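Local coordinates for protein PBP5 (Haemophilus influenzae, PDB 3A3J) that removes the C-terminal D-alanyl residue from sugar-peptide precursors of the bacterial cell wall, as a D-alanyl-D-alanine carboxypeptidase, at residues I265-V278 / Y302-A314. Sequence-based numbering, arbitrary orientation.
Sequences ISEQRVYYGDKNSV and YELADKNLQAPLA
Val270 holds CG1 anti to its backbone N (chi1 -178°) and Leu309 holds CG anti to its carbonyl carbon (chi1 -72°), which sets both on one face of the C-terminal domain sheet, beside Val278 and Leu313. Val270 meets Leu313 tip to tip, CG1 lying 3.8 Å from Leu313 CD2. Leu309 crosses Gln268 and Val278 at about a right angle, its CD1 3.7 Å from Gln268 CG. Gln268, bent at its second torsion, carries its amide on to Leu304, with NE2 3.6 Å from Leu304 CG. Toward the start of both segments, the Tyr302 ring presents its edge to Ser266, while its hydroxyl lies against the CD1 end of Ile265. Val322 of strand 318-326 and Leu336 of strand 329-338 also touch this ring.

The short, weakly bonded strand 309-310 runs parallel to strand 265-271 at the edge of the sheet. Tyr271 N donates to Leu309 O (2.7 Å) and Tyr271 O accepts from Ala311 N (3.1 Å), while a water links Arg269 O to Leu309 N. Next along the chain, the Tyr272 ring turns its edge to the Gln310 amide, their planes 88° apart. Gly273 CA packs tightly against Ala311 CB, 3.4 Å away, just before the cis peptide bond to Pro312. Side-chain contacts, apolar around Leu309 and mixed around the tyrosines, thus complete a join whose backbone is fastened by two direct bonds and one water.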
ATOM      1  N   ILE A 265     -20.717 -19.016  -9.485  1.00 42.53           N
ATOM      2  CA  ILE A 265     -21.257 -18.240 -10.566  1.00 42.79           C
ATOM      3  C   ILE A 265     -21.687 -19.094 -11.778  1.00 43.03           C
ATOM      4  O   ILE A 265     -22.245 -18.583 -12.734  1.00 43.91           O
ATOM      5  CB  ILE A 265     -20.221 -17.206 -11.059  1.00 42.68           C
ATOM      6  CG1 ILE A 265     -19.117 -17.874 -11.830  1.00 41.50           C
ATOM      7  CG2 ILE A 265     -19.570 -16.418  -9.897  1.00 45.05           C
ATOM      8  CD1 ILE A 265     -18.083 -16.892 -12.286  1.00 40.54           C
ATOM      9  N   SER A 266     -21.399 -20.378 -11.783  1.00 41.79           N
ATOM     10  CA  SER A 266     -21.613 -21.137 -12.998  1.00 41.55           C
ATOM     11  C   SER A 266     -21.670 -22.613 -12.663  1.00 41.14           C
ATOM     12  O   SER A 266     -21.132 -23.049 -11.636  1.00 39.55           O
ATOM     13  CB  SER A 266     -20.426 -20.901 -13.917  1.00 41.85           C
ATOM     14  OG  SER A 266     -20.649 -21.509 -15.139  1.00 46.00           O
ATOM     15  N   GLU A 267     -22.282 -23.392 -13.548  1.00 41.43           N
ATOM     16  CA  GLU A 267     -22.259 -24.858 -13.418  1.00 41.49           C
ATOM     17  C   GLU A 267     -21.691 -25.437 -14.699  1.00 41.57           C
ATOM     18  O   GLU A 267     -22.063 -25.011 -15.815  1.00 40.81           O
ATOM     19  CB  GLU A 267     -23.645 -25.431 -13.146  1.00 42.26           C
ATOM     20  CG  GLU A 267     -23.632 -26.859 -12.584  1.00 44.91           C
ATOM     21  CD  GLU A 267     -25.015 -27.510 -12.627  1.00 52.00           C
ATOM     22  OE1 GLU A 267     -26.016 -26.864 -12.259  1.00 52.49           O
ATOM     23  OE2 GLU A 267     -25.113 -28.677 -13.077  1.00 56.93           O
ATOM     24  N   GLN A 268     -20.780 -26.389 -14.562  1.00 39.87           N
ATOM     25  CA  GLN A 268     -20.118 -26.924 -15.728  1.00 39.67           C
ATOM     26  C   GLN A 268     -20.174 -28.463 -15.707  1.00 38.49           C
ATOM     27  O   GLN A 268     -20.018 -29.099 -14.636  1.00 35.78           O
ATOM     28  CB  GLN A 268     -18.659 -26.488 -15.673  1.00 40.75           C
ATOM     29  CG  GLN A 268     -17.836 -26.950 -16.820  1.00 44.32           C
ATOM     30  CD  GLN A 268     -17.758 -25.915 -17.916  1.00 52.73           C
ATOM     31  OE1 GLN A 268     -18.548 -24.964 -17.962  1.00 53.39           O
ATOM     32  NE2 GLN A 268     -16.786 -26.086 -18.811  1.00 55.34           N
ATOM     33  N   ARG A 269     -20.359 -29.059 -16.888  1.00 37.43           N
ATOM     34  CA  ARG A 269     -20.518 -30.504 -16.986  1.00 36.62           C
ATOM     35  C   ARG A 269     -19.151 -31.124 -16.645  1.00 34.62           C
ATOM     36  O   ARG A 269     -18.121 -30.565 -16.972  1.00 33.42           O
ATOM     37  CB  ARG A 269     -20.975 -30.857 -18.422  1.00 37.65           C
ATOM     38  CG  ARG A 269     -20.641 -32.296 -18.865  1.00 41.34           C
ATOM     39  CD  ARG A 269     -21.572 -32.852 -19.995  1.00 49.56           C
ATOM     40  NE  ARG A 269     -22.267 -34.079 -19.549  1.00 53.88           N
ATOM     41  CZ  ARG A 269     -22.906 -34.960 -20.335  1.00 54.95           C
ATOM     42  NH1 ARG A 269     -22.958 -34.808 -21.650  1.00 54.43           N
ATOM     43  NH2 ARG A 269     -23.498 -36.021 -19.794  1.00 55.99           N
ATOM     44  N   VAL A 270     -19.139 -32.261 -15.981  1.00 34.68           N
ATOM     45  CA  VAL A 270     -17.888 -33.002 -15.696  1.00 34.63           C
ATOM     46  C   VAL A 270     -17.956 -34.466 -16.249  1.00 35.09           C
ATOM     47  O   VAL A 270     -18.993 -35.143 -16.113  1.00 34.61           O
ATOM     48  CB  VAL A 270     -17.657 -33.082 -14.186  1.00 34.71           C
ATOM     49  CG1 VAL A 270     -16.302 -33.811 -13.861  1.00 36.30           C
ATOM     50  CG2 VAL A 270     -17.639 -31.675 -13.621  1.00 36.29           C
ATOM     51  N   TYR A 271     -16.861 -34.959 -16.827  1.00 34.52           N
ATOM     52  CA  TYR A 271     -16.862 -36.307 -17.414  1.00 35.48           C
ATOM     53  C   TYR A 271     -16.287 -37.315 -16.446  1.00 35.83           C
ATOM     54  O   TYR A 271     -15.223 -37.087 -15.832  1.00 34.78           O
ATOM     55  CB  TYR A 271     -16.075 -36.317 -18.736  1.00 35.81           C
ATOM     56  CG  TYR A 271     -16.868 -35.608 -19.787  1.00 34.73           C
ATOM     57  CD1 TYR A 271     -16.776 -34.237 -19.945  1.00 37.46           C
ATOM     58  CD2 TYR A 271     -17.798 -36.298 -20.538  1.00 37.24           C
ATOM     59  CE1 TYR A 271     -17.554 -33.572 -20.875  1.00 38.94           C
ATOM     60  CE2 TYR A 271     -18.567 -35.679 -21.465  1.00 37.12           C
ATOM     61  CZ  TYR A 271     -18.443 -34.296 -21.643  1.00 38.42           C
ATOM     62  OH  TYR A 271     -19.221 -33.669 -22.593  1.00 37.64           O
ATOM     63  N   TYR A 272     -17.035 -38.402 -16.254  1.00 36.36           N
ATOM     64  CA  TYR A 272     -16.465 -39.563 -15.557  1.00 36.66           C
ATOM     65  C   TYR A 272     -16.163 -39.340 -14.048  1.00 38.36           C
ATOM     66  O   TYR A 272     -15.086 -39.685 -13.589  1.00 37.35           O
ATOM     67  CB  TYR A 272     -15.143 -39.961 -16.252  1.00 34.96           C
ATOM     68  CG  TYR A 272     -15.207 -40.103 -17.766  1.00 32.25           C
ATOM     69  CD1 TYR A 272     -16.274 -40.774 -18.396  1.00 30.13           C
ATOM     70  CD2 TYR A 272     -14.199 -39.606 -18.554  1.00 30.41           C
ATOM     71  CE1 TYR A 272     -16.314 -40.934 -19.807  1.00 25.68           C
ATOM     72  CE2 TYR A 272     -14.223 -39.757 -19.956  1.00 31.47           C
ATOM     73  CZ  TYR A 272     -15.292 -40.420 -20.546  1.00 28.43           C
ATOM     74  OH  TYR A 272     -15.320 -40.552 -21.878  1.00 29.38           O
ATOM     75  N   GLY A 273     -17.077 -38.755 -13.276  1.00 41.07           N
ATOM     76  CA  GLY A 273     -16.799 -38.563 -11.838  1.00 42.90           C
ATOM     77  C   GLY A 273     -18.032 -38.800 -10.997  1.00 44.56           C
ATOM     78  O   GLY A 273     -19.059 -39.226 -11.531  1.00 43.20           O
ATOM     79  N   ASP A 274     -17.965 -38.495  -9.694  1.00 46.59           N
ATOM     80  CA  ASP A 274     -19.133 -38.746  -8.817  1.00 48.35           C
ATOM     81  C   ASP A 274     -20.340 -37.869  -9.082  1.00 48.45           C
ATOM     82  O   ASP A 274     -21.425 -38.254  -8.701  1.00 49.19           O
ATOM     83  CB  ASP A 274     -18.823 -38.630  -7.313  1.00 49.98           C
ATOM     84  CG  ASP A 274     -17.354 -38.384  -7.019  1.00 54.03           C
ATOM     85  OD1 ASP A 274     -16.682 -39.331  -6.524  1.00 59.63           O
ATOM     86  OD2 ASP A 274     -16.876 -37.250  -7.275  1.00 54.22           O
ATOM     87  N   LYS A 275     -20.207 -36.664  -9.616  1.00 47.72           N
ATOM     88  CA  LYS A 275     -21.447 -36.024 -10.086  1.00 48.55           C
ATOM     89  C   LYS A 275     -21.303 -35.659 -11.544  1.00 47.30           C
ATOM     90  O   LYS A 275     -20.242 -35.783 -12.109  1.00 46.03           O
ATOM     91  CB  LYS A 275     -21.875 -34.737  -9.334  1.00 49.44           C
ATOM     92  CG  LYS A 275     -22.003 -34.833  -7.842  1.00 52.59           C
ATOM     93  CD  LYS A 275     -20.696 -34.473  -7.200  1.00 56.67           C
ATOM     94  CE  LYS A 275     -20.625 -35.072  -5.808  1.00 60.74           C
ATOM     95  NZ  LYS A 275     -19.216 -34.924  -5.338  1.00 63.50           N
ATOM     96  N   ASN A 276     -22.390 -35.155 -12.100  1.00 46.97           N
ATOM     97  CA  ASN A 276     -22.513 -34.911 -13.513  1.00 47.23           C
ATOM     98  C   ASN A 276     -22.097 -33.477 -13.877  1.00 46.28           C
ATOM     99  O   ASN A 276     -21.795 -33.170 -15.049  1.00 46.00           O
ATOM    100  CB  ASN A 276     -23.961 -35.204 -13.961  1.00 47.27           C
ATOM    101  CG  ASN A 276     -24.185 -36.692 -14.277  1.00 50.64           C
ATOM    102  OD1 ASN A 276     -23.690 -37.591 -13.576  1.00 49.90           O
ATOM    103  ND2 ASN A 276     -24.916 -36.952 -15.358  1.00 53.49           N
ATOM    104  N   SER A 277     -22.073 -32.608 -12.871  1.00 44.62           N
ATOM    105  CA  SER A 277     -21.642 -31.221 -13.098  1.00 43.21           C
ATOM    106  C   SER A 277     -20.911 -30.701 -11.878  1.00 42.32           C
ATOM    107  O   SER A 277     -20.810 -31.394 -10.865  1.00 42.06           O
ATOM    108  CB  SER A 277     -22.835 -30.343 -13.357  1.00 42.67           C
ATOM    109  OG  SER A 277     -23.571 -30.315 -12.158  1.00 42.09           O
ATOM    110  N   VAL A 278     -20.366 -29.488 -12.005  1.00 41.30           N
ATOM    111  CA  VAL A 278     -19.601 -28.856 -10.918  1.00 38.78           C
ATOM    112  C   VAL A 278     -19.823 -27.351 -10.992  1.00 38.40           C
ATOM    113  O   VAL A 278     -20.073 -26.794 -12.079  1.00 36.46           O
ATOM    114  CB  VAL A 278     -18.099 -29.282 -10.875  1.00 38.28           C
ATOM    115  CG1 VAL A 278     -17.284 -28.660 -11.942  1.00 36.66           C
ATOM    116  CG2 VAL A 278     -17.499 -28.950  -9.535  1.00 39.45           C
ATOM    117  N   TYR A 302     -15.552 -17.170 -20.491  1.00 57.04           N
ATOM    118  CA  TYR A 302     -14.652 -18.172 -19.937  1.00 58.67           C
ATOM    119  C   TYR A 302     -13.637 -18.664 -20.944  1.00 59.49           C
ATOM    120  O   TYR A 302     -13.799 -18.482 -22.145  1.00 60.27           O
ATOM    121  CB  TYR A 302     -15.420 -19.354 -19.325  1.00 59.20           C
ATOM    122  CG  TYR A 302     -16.407 -18.939 -18.268  1.00 60.15           C
ATOM    123  CD1 TYR A 302     -16.316 -17.699 -17.679  1.00 62.34           C
ATOM    124  CD2 TYR A 302     -17.415 -19.795 -17.849  1.00 63.83           C
ATOM    125  CE1 TYR A 302     -17.198 -17.288 -16.718  1.00 64.24           C
ATOM    126  CE2 TYR A 302     -18.321 -19.392 -16.869  1.00 66.84           C
ATOM    127  CZ  TYR A 302     -18.195 -18.124 -16.311  1.00 66.73           C
ATOM    128  OH  TYR A 302     -19.064 -17.676 -15.338  1.00 69.15           O
ATOM    129  N   GLU A 303     -12.568 -19.255 -20.442  1.00 59.80           N
ATOM    130  CA  GLU A 303     -11.575 -19.885 -21.279  1.00 60.98           C
ATOM    131  C   GLU A 303     -11.175 -21.022 -20.419  1.00 60.89           C
ATOM    132  O   GLU A 303     -10.161 -20.931 -19.716  1.00 61.04           O
ATOM    133  CB  GLU A 303     -10.335 -19.008 -21.491  1.00 61.39           C
ATOM    134  CG  GLU A 303     -10.642 -17.578 -21.862  1.00 63.98           C
ATOM    135  CD  GLU A 303     -10.991 -17.423 -23.312  1.00 66.00           C
ATOM    136  OE1 GLU A 303     -10.410 -18.190 -24.099  1.00 69.16           O
ATOM    137  OE2 GLU A 303     -11.823 -16.547 -23.659  1.00 65.89           O
ATOM    138  N   LEU A 304     -11.988 -22.066 -20.400  1.00 60.55           N
ATOM    139  CA  LEU A 304     -11.598 -23.189 -19.623  1.00 60.15           C
ATOM    140  C   LEU A 304     -10.247 -23.492 -20.192  1.00 59.98           C
ATOM    141  O   LEU A 304      -9.974 -23.124 -21.311  1.00 60.17           O
ATOM    142  CB  LEU A 304     -12.587 -24.318 -19.788  1.00 60.36           C
ATOM    143  CG  LEU A 304     -13.915 -23.879 -19.178  1.00 61.00           C
ATOM    144  CD1 LEU A 304     -13.625 -23.005 -17.965  1.00 59.34           C
ATOM    145  CD2 LEU A 304     -14.790 -23.136 -20.205  1.00 61.47           C
ATOM    146  N   ALA A 305      -9.358 -24.068 -19.400  1.00 60.43           N
ATOM    147  CA  ALA A 305      -8.082 -24.476 -19.935  1.00 60.00           C
ATOM    148  C   ALA A 305      -8.301 -25.690 -20.863  1.00 60.41           C
ATOM    149  O   ALA A 305      -7.714 -25.762 -21.931  1.00 61.27           O
ATOM    150  CB  ALA A 305      -7.109 -24.783 -18.822  1.00 59.53           C
ATOM    151  N   ASP A 306      -9.149 -26.633 -20.483  1.00 59.99           N
ATOM    152  CA  ASP A 306      -9.455 -27.716 -21.384  1.00 60.35           C
ATOM    153  C   ASP A 306     -10.883 -27.620 -21.882  1.00 59.93           C
ATOM    154  O   ASP A 306     -11.706 -26.900 -21.321  1.00 60.31           O
ATOM    155  CB  ASP A 306      -9.134 -29.089 -20.770  1.00 60.81           C
ATOM    156  CG  ASP A 306      -7.623 -29.293 -20.582  1.00 64.94           C
ATOM    157  OD1 ASP A 306      -6.997 -28.443 -19.912  1.00 68.41           O
ATOM    158  OD2 ASP A 306      -7.030 -30.266 -21.125  1.00 68.63           O
ATOM    159  N   LYS A 307     -11.182 -28.343 -22.951  1.00 58.66           N
ATOM    160  CA  LYS A 307     -12.486 -28.239 -23.568  1.00 57.53           C
ATOM    161  C   LYS A 307     -13.596 -28.628 -22.622  1.00 55.62           C
ATOM    162  O   LYS A 307     -14.585 -27.928 -22.516  1.00 55.70           O
ATOM    163  CB  LYS A 307     -12.532 -29.084 -24.833  1.00 58.40           C
ATOM    164  CG  LYS A 307     -11.408 -28.719 -25.795  1.00 61.51           C
ATOM    165  CD  LYS A 307     -11.522 -29.502 -27.115  1.00 66.57           C
ATOM    166  CE  LYS A 307     -10.971 -28.670 -28.302  1.00 67.54           C
ATOM    167  NZ  LYS A 307      -9.712 -27.951 -27.921  1.00 67.97           N
ATOM    168  N   ASN A 308     -13.452 -29.752 -21.946  1.00 52.79           N
ATOM    169  CA  ASN A 308     -14.473 -30.149 -21.002  1.00 51.04           C
ATOM    170  C   ASN A 308     -13.728 -30.478 -19.736  1.00 48.66           C
ATOM    171  O   ASN A 308     -12.483 -30.453 -19.719  1.00 49.56           O
ATOM    172  CB  ASN A 308     -15.202 -31.393 -21.462  1.00 51.99           C
ATOM    173  CG  ASN A 308     -14.727 -31.862 -22.796  1.00 55.40           C
ATOM    174  OD1 ASN A 308     -15.114 -31.323 -23.837  1.00 56.90           O
ATOM    175  ND2 ASN A 308     -13.871 -32.879 -22.788  1.00 59.46           N
ATOM    176  N   LEU A 309     -14.453 -30.765 -18.673  1.00 43.70           N
ATOM    177  CA  LEU A 309     -13.772 -31.029 -17.425  1.00 40.84           C
ATOM    178  C   LEU A 309     -13.864 -32.516 -17.182  1.00 37.92           C
ATOM    179  O   LEU A 309     -14.938 -33.109 -17.270  1.00 37.45           O
ATOM    180  CB  LEU A 309     -14.453 -30.278 -16.272  1.00 39.32           C
ATOM    181  CG  LEU A 309     -14.251 -28.767 -16.247  1.00 41.96           C
ATOM    182  CD1 LEU A 309     -14.931 -28.243 -15.007  1.00 39.74           C
ATOM    183  CD2 LEU A 309     -12.739 -28.373 -16.284  1.00 37.95           C
ATOM    184  N   GLN A 310     -12.751 -33.111 -16.833  1.00 36.09           N
ATOM    185  CA  GLN A 310     -12.766 -34.493 -16.370  1.00 35.02           C
ATOM    186  C   GLN A 310     -12.365 -34.693 -14.903  1.00 34.18           C
ATOM    187  O   GLN A 310     -11.327 -34.194 -14.473  1.00 33.17           O
ATOM    188  CB  GLN A 310     -11.822 -35.295 -17.246  1.00 35.76           C
ATOM    189  CG  GLN A 310     -11.915 -36.833 -17.010  1.00 34.71           C
ATOM    190  CD  GLN A 310     -11.083 -37.556 -18.032  1.00 34.64           C
ATOM    191  OE1 GLN A 310     -10.959 -37.082 -19.138  1.00 33.67           O
ATOM    192  NE2 GLN A 310     -10.485 -38.669 -17.666  1.00 30.20           N
ATOM    193  N   ALA A 311     -13.163 -35.454 -14.170  1.00 34.78           N
ATOM    194  CA  ALA A 311     -12.829 -35.889 -12.787  1.00 37.50           C
ATOM    195  C   ALA A 311     -11.486 -36.613 -12.776  1.00 39.41           C
ATOM    196  O   ALA A 311     -11.033 -37.068 -13.842  1.00 40.12           O
ATOM    197  CB  ALA A 311     -13.931 -36.781 -12.195  1.00 35.81           C
ATOM    198  N   PRO A 312     -10.773 -36.657 -11.611  1.00 41.30           N
ATOM    199  CA  PRO A 312     -11.074 -36.050 -10.309  1.00 41.43           C
ATOM    200  C   PRO A 312     -10.894 -34.531 -10.369  1.00 40.34           C
ATOM    201  O   PRO A 312      -9.987 -34.027 -11.029  1.00 40.84           O
ATOM    202  CB  PRO A 312      -9.985 -36.673  -9.383  1.00 40.57           C
ATOM    203  CG  PRO A 312      -8.795 -36.788 -10.259  1.00 41.88           C
ATOM    204  CD  PRO A 312      -9.396 -37.230 -11.615  1.00 41.56           C
ATOM    205  N   LEU A 313     -11.764 -33.811  -9.685  1.00 41.26           N
ATOM    206  CA  LEU A 313     -11.603 -32.353  -9.487  1.00 41.03           C
ATOM    207  C   LEU A 313     -11.491 -31.939  -7.984  1.00 41.08           C
ATOM    208  O   LEU A 313     -12.358 -32.283  -7.172  1.00 40.48           O
ATOM    209  CB  LEU A 313     -12.800 -31.663 -10.094  1.00 40.55           C
ATOM    210  CG  LEU A 313     -12.731 -31.086 -11.507  1.00 41.02           C
ATOM    211  CD1 LEU A 313     -11.628 -31.612 -12.278  1.00 37.79           C
ATOM    212  CD2 LEU A 313     -14.039 -31.250 -12.210  1.00 41.90           C
ATOM    213  N   ALA A 314     -10.477 -31.140  -7.655  1.00 41.29           N
ATOM    214  CA  ALA A 314     -10.240 -30.650  -6.266  1.00 42.35           C
ATOM    215  C   ALA A 314     -10.850 -29.242  -6.022  1.00 42.64           C
ATOM    216  O   ALA A 314     -10.726 -28.336  -6.851  1.00 42.87           O
ATOM    217  CB  ALA A 314      -8.722 -30.617  -5.980  1.00 40.60           C
TER
HETATM  218  O   HOH W   1     -16.780 -29.639 -18.929  1.00 35.85           O